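Decapping and exoribonuclease protein 1 (Kluyveromyces lactis, PDB 4GPS) removes NAD caps and methylguanosine caps from the 5' ends of RNAs and degrades RNA in the 5'-to-3' direction, using a divalent metal cation. Local coordinates at residues A[65-70]-A[370-375]; A[80-85]-A[317-322]; A[107-112]-A[259-264]; A[268-273]-A[376-381]. One frame throughout, in Å; residues are numbered along the deposited sequence.

Contact 1: residues A[65-70]-A[370-375]; sequences KKFPHV and PNVAND
V70 gives its backbone N-H to the carboxylate of D375 in the tightest spot of this contact. V70 N lies 2.7 Å from D375 OD2, and the bond is almost perfectly straight (177°), with the donor nearly in line with the CG-OD2 bond. D375 can offer this oxygen because its CG stands anti to its own carbonyl carbon (chi1 -69°), which swings the carboxylate out from the helix to the passing chain. The packing around it is close: H69 CA sits 3.2 Å from D375 OD2, and P68 O rests 3.4 Å from D375 CB. An alanine in place of D375 would probably leave the V70 N-H without this acceptor and hold the loop less firmly to the helix here. One turn back along the helix, V372 works through its two methyls. CG1 meets the edge of the F67 ring, 4.0 Å from CZ, while CG2 lies against V70 O. An irregular loop after strand 60-63 is thereby laid across the first turns of helix 370-393, away from the metal and substrate sites. F67 is the buried end of it, its ring also meeting W376 of the same helix edge-to-face. The side of the exposed P68 is looser and wet: a water gives one hydrogen to P68 O (2.8 Å) and the other to D375 O (2.9 Å). H69 turns its imidazole away from the helix, where ND1 donates to V70 O at 3.1 Å, the acceptor close to the ring plane, and the ring packs edge-to-face on Y366.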
# COMPACT_ATOMS: atom_id res chain seq x y z
N LYS A 65 -22.54 4.02 0.67
CA LYS A 65 -22.53 4.28 -0.78
C LYS A 65 -22.73 5.74 -1.18
O LYS A 65 -22.36 6.14 -2.28
CB LYS A 65 -23.57 3.44 -1.52
CG LYS A 65 -23.33 3.42 -3.05
CD LYS A 65 -24.41 2.64 -3.83
CE LYS A 65 -24.57 1.18 -3.33
NZ LYS A 65 -25.62 0.38 -4.03
N LYS A 66 -23.33 6.52 -0.30
CA LYS A 66 -23.56 7.91 -0.63
C LYS A 66 -22.54 8.81 0.03
O LYS A 66 -22.84 9.93 0.40
CB LYS A 66 -24.99 8.30 -0.25
CG LYS A 66 -26.03 7.61 -1.14
CD LYS A 66 -27.43 8.21 -1.00
CE LYS A 66 -28.05 7.88 0.35
NZ LYS A 66 -27.23 8.37 1.51
N PHE A 67 -21.32 8.29 0.18
CA PHE A 67 -20.23 9.03 0.79
C PHE A 67 -19.92 10.27 -0.05
O PHE A 67 -19.90 10.22 -1.28
CB PHE A 67 -18.98 8.14 0.92
CG PHE A 67 -18.31 7.83 -0.38
CD1 PHE A 67 -17.26 8.61 -0.84
CD2 PHE A 67 -18.74 6.76 -1.16
CE1 PHE A 67 -16.65 8.34 -2.08
CE2 PHE A 67 -18.14 6.48 -2.41
CZ PHE A 67 -17.09 7.28 -2.86
N PRO A 68 -19.69 11.40 0.61
CA PRO A 68 -19.38 12.66 -0.09
C PRO A 68 -18.13 12.54 -0.97
O PRO A 68 -17.05 12.19 -0.47
CB PRO A 68 -19.15 13.65 1.05
CG PRO A 68 -19.94 13.04 2.23
CD PRO A 68 -19.68 11.56 2.07
N HIS A 69 -18.27 12.82 -2.26
CA HIS A 69 -17.14 12.74 -3.15
C HIS A 69 -17.20 13.61 -4.37
O HIS A 69 -18.26 13.86 -4.95
CB HIS A 69 -16.91 11.30 -3.58
CG HIS A 69 -18.02 10.71 -4.38
ND1 HIS A 69 -18.13 10.87 -5.75
CD2 HIS A 69 -19.04 9.89 -4.02
CE1 HIS A 69 -19.15 10.16 -6.19
NE2 HIS A 69 -19.73 9.56 -5.16
N VAL A 70 -16.01 14.07 -4.75
CA VAL A 70 -15.79 14.91 -5.90
C VAL A 70 -16.26 14.20 -7.19
O VAL A 70 -16.36 12.97 -7.25
CB VAL A 70 -14.29 15.21 -5.97
CG1 VAL A 70 -13.89 15.45 -7.35
CG2 VAL A 70 -13.95 16.41 -5.11
N PRO A 370 -8.28 8.91 -8.45
CA PRO A 370 -7.55 8.99 -7.17
C PRO A 370 -8.19 10.00 -6.21
O PRO A 370 -8.04 9.88 -4.99
CB PRO A 370 -6.15 9.43 -7.57
CG PRO A 370 -6.09 9.21 -9.04
CD PRO A 370 -7.46 9.40 -9.56
N ASN A 371 -8.89 11.00 -6.75
CA ASN A 371 -9.50 12.01 -5.89
C ASN A 371 -10.72 11.47 -5.19
O ASN A 371 -10.97 11.78 -4.02
CB ASN A 371 -9.83 13.26 -6.69
CG ASN A 371 -8.59 13.94 -7.20
OD1 ASN A 371 -8.27 13.87 -8.40
ND2 ASN A 371 -7.86 14.61 -6.29
N VAL A 372 -11.48 10.62 -5.88
CA VAL A 372 -12.63 9.99 -5.26
C VAL A 372 -12.08 8.98 -4.22
O VAL A 372 -12.62 8.88 -3.13
CB VAL A 372 -13.49 9.30 -6.33
CG1 VAL A 372 -14.56 8.43 -5.69
CG2 VAL A 372 -14.11 10.38 -7.21
N ALA A 373 -11.01 8.26 -4.54
CA ALA A 373 -10.43 7.31 -3.57
C ALA A 373 -10.07 8.11 -2.29
O ALA A 373 -10.35 7.68 -1.17
CB ALA A 373 -9.17 6.63 -4.14
N ASN A 374 -9.48 9.29 -2.47
CA ASN A 374 -9.13 10.14 -1.35
C ASN A 374 -10.39 10.54 -0.55
O ASN A 374 -10.38 10.53 0.67
CB ASN A 374 -8.41 11.38 -1.87
CG ASN A 374 -7.93 12.26 -0.77
OD1 ASN A 374 -7.38 11.78 0.20
ND2 ASN A 374 -8.15 13.56 -0.91
N ASP A 375 -11.49 10.88 -1.23
CA ASP A 375 -12.71 11.26 -0.52
C ASP A 375 -13.26 10.07 0.26
O ASP A 375 -13.66 10.21 1.44
CB ASP A 375 -13.80 11.77 -1.47
CG ASP A 375 -13.47 13.12 -2.10
OD1 ASP A 375 -12.73 13.95 -1.49
OD2 ASP A 375 -13.96 13.35 -3.22
O HOH W 1 -15.68 12.28 1.94

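Contact 2: residues A[80-85]-A[317-322]; sequences PKLLTD and QTNLLP
N319 reaches across to the backbone of 80-85 with both ends of its amide, and these hydrogen bonds are the polar half of the contact. Its OD1 accepts the backbone N-H of L82 (N to OD1 2.9 Å), the donor coming from nearly straight ahead of the carbonyl (161° at OD1) although the bond is bent at the hydrogen (138°). ND2 makes a weak bond to P80 O at 3.4 Å. With CG anti to the backbone N (chi1 -161°), the amide reaches out of the helix and spans from P80 O to the L82 N-H. A water adds a further link, accepting from L83 N (2.9 Å) and donating to N319 O (2.7 Å).

The loop that leads into strand 86-95 is thus fastened to the C-terminal end of helix 305-319, a helix of the PD-(D/E)XK nuclease fold. Q317, on the same turn, probably binds substrate, as in related enzymes, and the side chain of L320 comes within about 8 Å of that of the metal ligand E293.

The apolar half is made of leucines. L82 CD1 packs on L320 CG at 4.1 Å, and L83 CD1 meets L320 CD2 at 4.0 Å, methyl against methyl. L320 is backed by R182 and I186 of helix 182-190, whereas L82 and L83 both reach F377 on helix 370-393.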
# COMPACT_ATOMS: atom_id res chain seq x y z
N PRO A 80 -3.09 14.79 -4.83
CA PRO A 80 -3.46 15.13 -3.46
C PRO A 80 -2.63 14.23 -2.54
O PRO A 80 -2.00 13.28 -2.99
CB PRO A 80 -4.96 14.80 -3.42
CG PRO A 80 -5.06 13.67 -4.36
CD PRO A 80 -4.22 14.16 -5.53
N LYS A 81 -2.59 14.54 -1.25
CA LYS A 81 -1.86 13.67 -0.32
C LYS A 81 -2.91 12.94 0.53
O LYS A 81 -3.90 13.55 0.93
CB LYS A 81 -0.90 14.48 0.55
CG LYS A 81 0.49 14.63 -0.06
CD LYS A 81 1.44 15.34 0.93
CE LYS A 81 2.69 15.94 0.25
NZ LYS A 81 3.67 14.91 -0.24
N LEU A 82 -2.72 11.65 0.78
CA LEU A 82 -3.69 10.93 1.58
C LEU A 82 -3.50 11.26 3.06
O LEU A 82 -4.48 11.43 3.80
CB LEU A 82 -3.57 9.43 1.34
CG LEU A 82 -3.93 9.01 -0.09
CD1 LEU A 82 -3.69 7.50 -0.26
CD2 LEU A 82 -5.39 9.38 -0.40
N LEU A 83 -2.25 11.39 3.47
CA LEU A 83 -1.92 11.69 4.86
C LEU A 83 -1.15 13.00 4.94
O LEU A 83 -0.50 13.39 3.99
CB LEU A 83 -1.07 10.56 5.45
CG LEU A 83 -1.80 9.22 5.57
CD1 LEU A 83 -0.82 8.11 5.94
CD2 LEU A 83 -2.95 9.36 6.61
N THR A 84 -1.27 13.70 6.06
CA THR A 84 -0.52 14.95 6.23
C THR A 84 0.52 14.74 7.33
O THR A 84 0.30 13.99 8.28
CB THR A 84 -1.49 16.14 6.55
OG1 THR A 84 -2.40 15.76 7.57
CG2 THR A 84 -2.33 16.49 5.34
N ASP A 85 1.68 15.38 7.20
CA ASP A 85 2.77 15.26 8.19
C ASP A 85 3.20 13.81 8.26
O ASP A 85 3.53 13.30 9.31
CB ASP A 85 2.35 15.73 9.59
CG ASP A 85 2.04 17.23 9.66
OD1 ASP A 85 2.54 18.01 8.79
OD2 ASP A 85 1.29 17.63 10.59
N GLN A 317 -0.58 3.07 -2.87
CA GLN A 317 0.55 2.44 -2.19
C GLN A 317 1.71 3.39 -1.91
O GLN A 317 2.20 3.46 -0.78
CB GLN A 317 1.01 1.23 -2.99
CG GLN A 317 2.29 0.64 -2.54
CD GLN A 317 2.85 -0.38 -3.54
OE1 GLN A 317 4.00 -0.80 -3.43
NE2 GLN A 317 2.04 -0.77 -4.50
N THR A 318 2.17 4.14 -2.90
CA THR A 318 3.28 5.03 -2.64
C THR A 318 2.81 6.31 -1.99
O THR A 318 3.53 6.89 -1.16
CB THR A 318 4.09 5.34 -3.90
OG1 THR A 318 3.23 5.74 -4.95
CG2 THR A 318 4.88 4.09 -4.33
N ASN A 319 1.59 6.74 -2.31
CA ASN A 319 1.09 7.97 -1.71
C ASN A 319 0.93 7.90 -0.20
O ASN A 319 0.92 8.93 0.46
CB ASN A 319 -0.22 8.39 -2.34
CG ASN A 319 -0.52 9.84 -2.09
OD1 ASN A 319 -1.36 10.18 -1.29
ND2 ASN A 319 0.22 10.71 -2.75
N LEU A 320 0.79 6.70 0.36
CA LEU A 320 0.67 6.56 1.82
C LEU A 320 2.03 6.72 2.55
O LEU A 320 2.10 6.72 3.78
CB LEU A 320 0.07 5.19 2.18
CG LEU A 320 -1.43 5.00 1.99
CD1 LEU A 320 -1.65 3.55 1.94
CD2 LEU A 320 -2.27 5.67 3.11
N LEU A 321 3.11 6.84 1.80
CA LEU A 321 4.44 6.99 2.40
C LEU A 321 4.94 8.42 2.28
O LEU A 321 4.46 9.21 1.45
CB LEU A 321 5.46 6.08 1.71
CG LEU A 321 5.05 4.61 1.64
CD1 LEU A 321 6.06 3.87 0.79
CD2 LEU A 321 4.99 4.04 3.04
N PRO A 322 5.91 8.78 3.11
CA PRO A 322 6.52 10.11 3.11
C PRO A 322 7.28 10.38 1.79
O PRO A 322 7.01 11.37 1.10
CB PRO A 322 7.48 10.04 4.29
CG PRO A 322 6.86 9.04 5.19
CD PRO A 322 6.30 8.01 4.30
O HOH W 2 0.18 11.09 1.90

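Contact 3: residues A[107-112]-A[259-264]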
# COMPACT_ATOMS: atom_id res chain seq x y z
N SER A 107 19.36 -1.78 11.22
CA SER A 107 18.78 -2.49 10.08
C SER A 107 19.63 -2.40 8.80
O SER A 107 20.45 -1.47 8.62
CB SER A 107 17.38 -1.96 9.78
OG SER A 107 17.44 -0.64 9.24
N ARG A 108 19.44 -3.38 7.94
CA ARG A 108 20.16 -3.43 6.66
C ARG A 108 19.15 -3.07 5.59
O ARG A 108 18.15 -3.76 5.40
CB ARG A 108 20.71 -4.85 6.39
CG ARG A 108 21.62 -5.35 7.50
CD ARG A 108 21.68 -6.86 7.51
NE ARG A 108 22.06 -7.37 8.82
CZ ARG A 108 21.74 -8.59 9.26
NH1 ARG A 108 21.04 -9.41 8.47
NH2 ARG A 108 22.10 -8.99 10.47
N LYS A 109 19.41 -1.97 4.89
CA LYS A 109 18.50 -1.51 3.85
C LYS A 109 18.83 -2.18 2.53
O LYS A 109 19.96 -2.14 2.08
CB LYS A 109 18.61 0.01 3.71
CG LYS A 109 19.06 0.77 4.97
CD LYS A 109 17.95 0.92 5.98
CE LYS A 109 18.28 1.99 7.02
NZ LYS A 109 19.25 1.57 8.08
N PRO A 110 17.84 -2.81 1.89
CA PRO A 110 18.12 -3.47 0.60
C PRO A 110 18.51 -2.38 -0.42
O PRO A 110 17.79 -1.40 -0.61
CB PRO A 110 16.78 -4.15 0.23
CG PRO A 110 16.06 -4.25 1.52
CD PRO A 110 16.43 -2.95 2.25
N ARG A 111 19.65 -2.56 -1.07
CA ARG A 111 20.11 -1.58 -2.02
C ARG A 111 19.69 -1.89 -3.44
O ARG A 111 19.82 -3.01 -3.90
CB ARG A 111 21.65 -1.46 -1.95
CG ARG A 111 22.19 -1.03 -0.58
CD ARG A 111 23.67 -1.44 -0.36
NE ARG A 111 24.57 -0.81 -1.33
CZ ARG A 111 25.05 0.43 -1.24
NH1 ARG A 111 24.74 1.23 -0.22
NH2 ARG A 111 25.83 0.89 -2.21
N LEU A 112 19.14 -0.90 -4.10
CA LEU A 112 18.77 -1.04 -5.50
C LEU A 112 20.13 -1.03 -6.20
O LEU A 112 20.99 -0.18 -5.89
CB LEU A 112 17.95 0.18 -5.94
CG LEU A 112 17.40 0.16 -7.36
CD1 LEU A 112 16.33 -0.94 -7.50
CD2 LEU A 112 16.83 1.53 -7.69
N GLU A 259 15.58 -12.26 3.99
CA GLU A 259 15.42 -11.08 4.84
C GLU A 259 14.39 -10.09 4.27
O GLU A 259 14.24 -9.95 3.06
CB GLU A 259 16.79 -10.41 4.97
CG GLU A 259 16.91 -9.29 5.98
CD GLU A 259 18.36 -8.82 6.16
OE1 GLU A 259 18.60 -7.83 6.89
OE2 GLU A 259 19.27 -9.45 5.57
N LEU A 260 13.67 -9.41 5.16
CA LEU A 260 12.66 -8.43 4.77
C LEU A 260 12.92 -7.07 5.44
O LEU A 260 13.49 -7.00 6.53
CB LEU A 260 11.28 -8.95 5.16
CG LEU A 260 10.94 -10.27 4.45
CD1 LEU A 260 9.82 -10.98 5.18
CD2 LEU A 260 10.56 -9.98 3.00
N TYR A 261 12.51 -6.00 4.79
CA TYR A 261 12.72 -4.67 5.33
C TYR A 261 11.40 -3.89 5.45
O TYR A 261 10.58 -3.88 4.53
CB TYR A 261 13.73 -3.93 4.47
CG TYR A 261 14.09 -2.57 5.02
CD1 TYR A 261 15.07 -2.42 6.01
CD2 TYR A 261 13.44 -1.42 4.55
CE1 TYR A 261 15.38 -1.17 6.52
CE2 TYR A 261 13.75 -0.17 5.05
CZ TYR A 261 14.71 -0.04 6.03
OH TYR A 261 14.97 1.21 6.52
N TYR A 262 11.19 -3.24 6.58
CA TYR A 262 9.96 -2.52 6.84
C TYR A 262 10.16 -1.08 7.32
O TYR A 262 11.04 -0.78 8.15
CB TYR A 262 9.16 -3.24 7.91
CG TYR A 262 8.79 -4.65 7.59
CD1 TYR A 262 7.71 -4.94 6.73
CD2 TYR A 262 9.46 -5.72 8.19
CE1 TYR A 262 7.31 -6.26 6.49
CE2 TYR A 262 9.07 -7.04 7.96
CZ TYR A 262 7.99 -7.30 7.11
OH TYR A 262 7.56 -8.59 6.95
N SER A 263 9.30 -0.20 6.81
CA SER A 263 9.33 1.19 7.20
C SER A 263 8.05 1.37 7.99
O SER A 263 6.99 0.95 7.55
CB SER A 263 9.32 2.08 5.97
OG SER A 263 9.17 3.46 6.31
N ILE A 264 8.15 1.95 9.17
CA ILE A 264 6.97 2.19 9.97
C ILE A 264 6.71 3.68 9.85
O ILE A 264 7.54 4.48 10.26
CB ILE A 264 7.19 1.81 11.44
CG1 ILE A 264 7.04 0.30 11.65
CG2 ILE A 264 6.03 2.34 12.24
CD1 ILE A 264 7.82 -0.58 10.84
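K109 and Y261 have the nearest CA atoms of the two segments, 6.8 Å apart. The 107-112 segment is extended but irregular and runs past strand 259-268 with no backbone hydrogen bond between the two segments; the strand pairs instead with 86-95 and 273-285, and P110 and L112 bond through their backbones to I284. Side chains therefore make the contact, and Y261 makes most of it. Its CG is anti to the backbone N (chi1 -176°), which sends the ring straight out at the loop, and the loop packs over one face and along its edge. K109 CA lies over that face, and S107 OG sits at the edge in the ring plane, 3.5 Å from Y261 CE1. P110 comes in at the root of the ring, with its CD 3.6 Å from Y261 CB, and R108 O is 3.4 Å from Y261 CD1. The polar ends look elsewhere: Y261 OH hydrogen-bonds to Y291 OH, and S107 OG to N91. At the outer end, R108 NH1 forms a weak salt bridge with E259, 3.3 Å to OE1 and 3.4 Å to OE2. The guanidinium and carboxylate planes stand 90° apart, and E259 is poorly ordered, so this pair grips loosely. Inward, the Y261 side chain is about 6 Å from that of E280, which probably binds substrate, and P110 is about as far from D282. The loop thus packs beside the PD-(D/E)XK nuclease site: D282 on one strand and E293 and I294 on the next bind the metal, and K295, probably a substrate residue, completes the E-X-K part of the signature.

Contact 4: residues A[268-273]-A[376-381]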
# COMPACT_ATOMS: atom_id res chain seq x y z
N SER A 268 -1.24 11.86 9.59
CA SER A 268 -2.52 12.36 10.06
C SER A 268 -3.51 12.26 8.92
O SER A 268 -3.21 12.60 7.77
CB SER A 268 -2.36 13.82 10.51
OG SER A 268 -3.54 14.28 11.11
N LEU A 269 -4.70 11.78 9.24
CA LEU A 269 -5.75 11.64 8.26
C LEU A 269 -6.84 12.67 8.55
O LEU A 269 -7.44 13.25 7.63
CB LEU A 269 -6.26 10.20 8.33
CG LEU A 269 -7.65 9.58 8.12
CD1 LEU A 269 -8.66 10.49 7.51
CD2 LEU A 269 -7.46 8.38 7.25
N ASN A 270 -7.04 12.91 9.85
CA ASN A 270 -8.07 13.80 10.39
C ASN A 270 -7.63 14.60 11.57
O ASN A 270 -6.57 14.41 12.12
CB ASN A 270 -9.23 12.98 10.97
CG ASN A 270 -10.35 12.92 10.07
OD1 ASN A 270 -10.25 13.43 8.95
ND2 ASN A 270 -11.43 12.31 10.49
N ASP A 271 -8.54 15.44 12.01
CA ASP A 271 -8.32 16.20 13.21
C ASP A 271 -8.61 15.23 14.35
O ASP A 271 -8.33 15.53 15.50
CB ASP A 271 -9.26 17.39 13.25
CG ASP A 271 -8.65 18.63 12.61
OD1 ASP A 271 -9.41 19.59 12.34
OD2 ASP A 271 -7.41 18.65 12.40
N GLU A 272 -9.15 14.06 14.02
CA GLU A 272 -9.47 13.07 15.05
C GLU A 272 -8.75 11.73 14.85
O GLU A 272 -8.69 10.89 15.76
CB GLU A 272 -10.98 12.81 15.07
CG GLU A 272 -11.85 13.99 15.45
CD GLU A 272 -13.32 13.74 15.16
OE1 GLU A 272 -13.80 12.59 15.34
OE2 GLU A 272 -14.02 14.69 14.75
N ILE A 273 -8.16 11.55 13.66
CA ILE A 273 -7.55 10.29 13.29
C ILE A 273 -6.11 10.31 12.75
O ILE A 273 -5.81 11.09 11.87
CB ILE A 273 -8.46 9.63 12.20
CG1 ILE A 273 -9.84 9.35 12.78
CG2 ILE A 273 -7.80 8.39 11.60
CD1 ILE A 273 -10.88 9.01 11.67
N TRP A 376 -13.27 8.90 -0.39
CA TRP A 376 -13.74 7.66 0.23
C TRP A 376 -12.91 7.37 1.49
O TRP A 376 -13.46 6.99 2.53
CB TRP A 376 -13.58 6.51 -0.75
CG TRP A 376 -13.72 5.18 -0.09
CD1 TRP A 376 -12.72 4.27 0.12
CD2 TRP A 376 -14.92 4.59 0.46
NE1 TRP A 376 -13.23 3.16 0.75
CE2 TRP A 376 -14.57 3.33 0.98
CE3 TRP A 376 -16.26 5.02 0.56
CZ2 TRP A 376 -15.50 2.48 1.59
CZ3 TRP A 376 -17.18 4.18 1.17
CH2 TRP A 376 -16.80 2.92 1.68
N PHE A 377 -11.59 7.53 1.35
CA PHE A 377 -10.63 7.34 2.42
C PHE A 377 -11.03 8.15 3.66
O PHE A 377 -11.11 7.60 4.76
CB PHE A 377 -9.24 7.78 1.93
CG PHE A 377 -8.18 7.73 2.98
CD1 PHE A 377 -7.37 8.83 3.21
CD2 PHE A 377 -7.91 6.55 3.67
CE1 PHE A 377 -6.28 8.74 4.08
CE2 PHE A 377 -6.83 6.44 4.54
CZ PHE A 377 -6.01 7.54 4.74
N GLN A 378 -11.24 9.45 3.47
CA GLN A 378 -11.64 10.38 4.52
C GLN A 378 -12.95 9.94 5.14
O GLN A 378 -13.11 10.05 6.37
CB GLN A 378 -11.86 11.79 3.95
CG GLN A 378 -10.57 12.58 3.67
CD GLN A 378 -9.76 12.83 4.94
OE1 GLN A 378 -10.32 13.16 5.99
NE2 GLN A 378 -8.43 12.69 4.85
N HIS A 379 -13.86 9.44 4.31
CA HIS A 379 -15.18 9.00 4.77
C HIS A 379 -15.24 7.75 5.65
O HIS A 379 -15.61 7.89 6.83
CB HIS A 379 -16.16 8.81 3.60
CG HIS A 379 -17.56 8.46 4.04
ND1 HIS A 379 -18.45 9.41 4.51
CD2 HIS A 379 -18.20 7.28 4.12
CE1 HIS A 379 -19.58 8.82 4.85
NE2 HIS A 379 -19.46 7.53 4.62
N ILE A 380 -14.91 6.57 5.13
CA ILE A 380 -15.02 5.34 5.95
C ILE A 380 -14.14 5.35 7.14
O ILE A 380 -14.49 4.71 8.12
CB ILE A 380 -14.68 3.96 5.26
CG1 ILE A 380 -13.93 4.21 3.98
CG2 ILE A 380 -15.92 3.05 5.19
CD1 ILE A 380 -12.51 4.35 4.26
N PHE A 381 -12.99 6.01 7.08
CA PHE A 381 -12.21 5.98 8.31
C PHE A 381 -12.90 6.72 9.45
O PHE A 381 -12.83 6.27 10.58
CB PHE A 381 -10.77 6.44 8.07
CG PHE A 381 -9.87 5.31 7.68
CD1 PHE A 381 -9.33 4.47 8.64
CD2 PHE A 381 -9.60 5.05 6.33
CE1 PHE A 381 -8.52 3.39 8.26
CE2 PHE A 381 -8.82 3.99 5.95
CZ PHE A 381 -8.27 3.15 6.92
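F377 turns one face of its ring to L269, whose CD2 methyl lies over it off-centre toward the rim; the modelled separation is too short for carbons and is doubtful in detail. The apolar packing rests more safely on F381, where the same methyl lies 3.9 Å from CG. F381 has F377 O at its edge, in the ring plane, and its ring meets F178 edge-to-face.

The flat amide of Q378 is the polar element. Its NE2 donates to L269 O at 3.0 Å (N-H...O 156°); the acceptor lies in the amide plane, while the donor is tilted 22° from the plane of the L269 carbonyl. A bend at chi2 (-62°) brings the amide round, and L269 CD1 rests 3.5 Å from NE2. Beyond it, I273 CD1 packs 3.5 Å from F381 O.

L269 and I273 belong to the turn of a beta hairpin joining strands 259-268 and 273-285, closed by I273 O, which accepts from both L269 N (2.9 Å) and N270 N (3.0 Å). Helix 370-393 covers it, and E272 adds a salt bridge to K385 farther along that helix. A leucine replacing Q378 would probably leave L269 O without this donor and set a greasy chain against a polar turn. Chemically, then, the turn is held to the helix by apolar contact of L269 and I273 with F381, and by a side-chain amide that gives an N-H to a backbone carbonyl of the turn.

How the contacts relate
From the N terminus, the chain first lays 65-70 on the start of helix 370-393, so contact 1 closes the longest loop of the four. Contact 2 lies within it, tying 80-85 to the end of helix 305-319, and contact 3 lies within contact 2, fixing 107-112 beside strand 259-268. Contact 4 opens after contact 3 has closed and crosses contacts 1 and 2, returning to the helix of contact 1 on the residues that directly follow. Contacts 1, 2 and 4 touch: N374 meets L82, H379 meets F67, and T84 N probably hydrogen-bonds to S268 O. Contact 3 stands apart, its centre about 34 Å from that of contact 1, across the chain's centre.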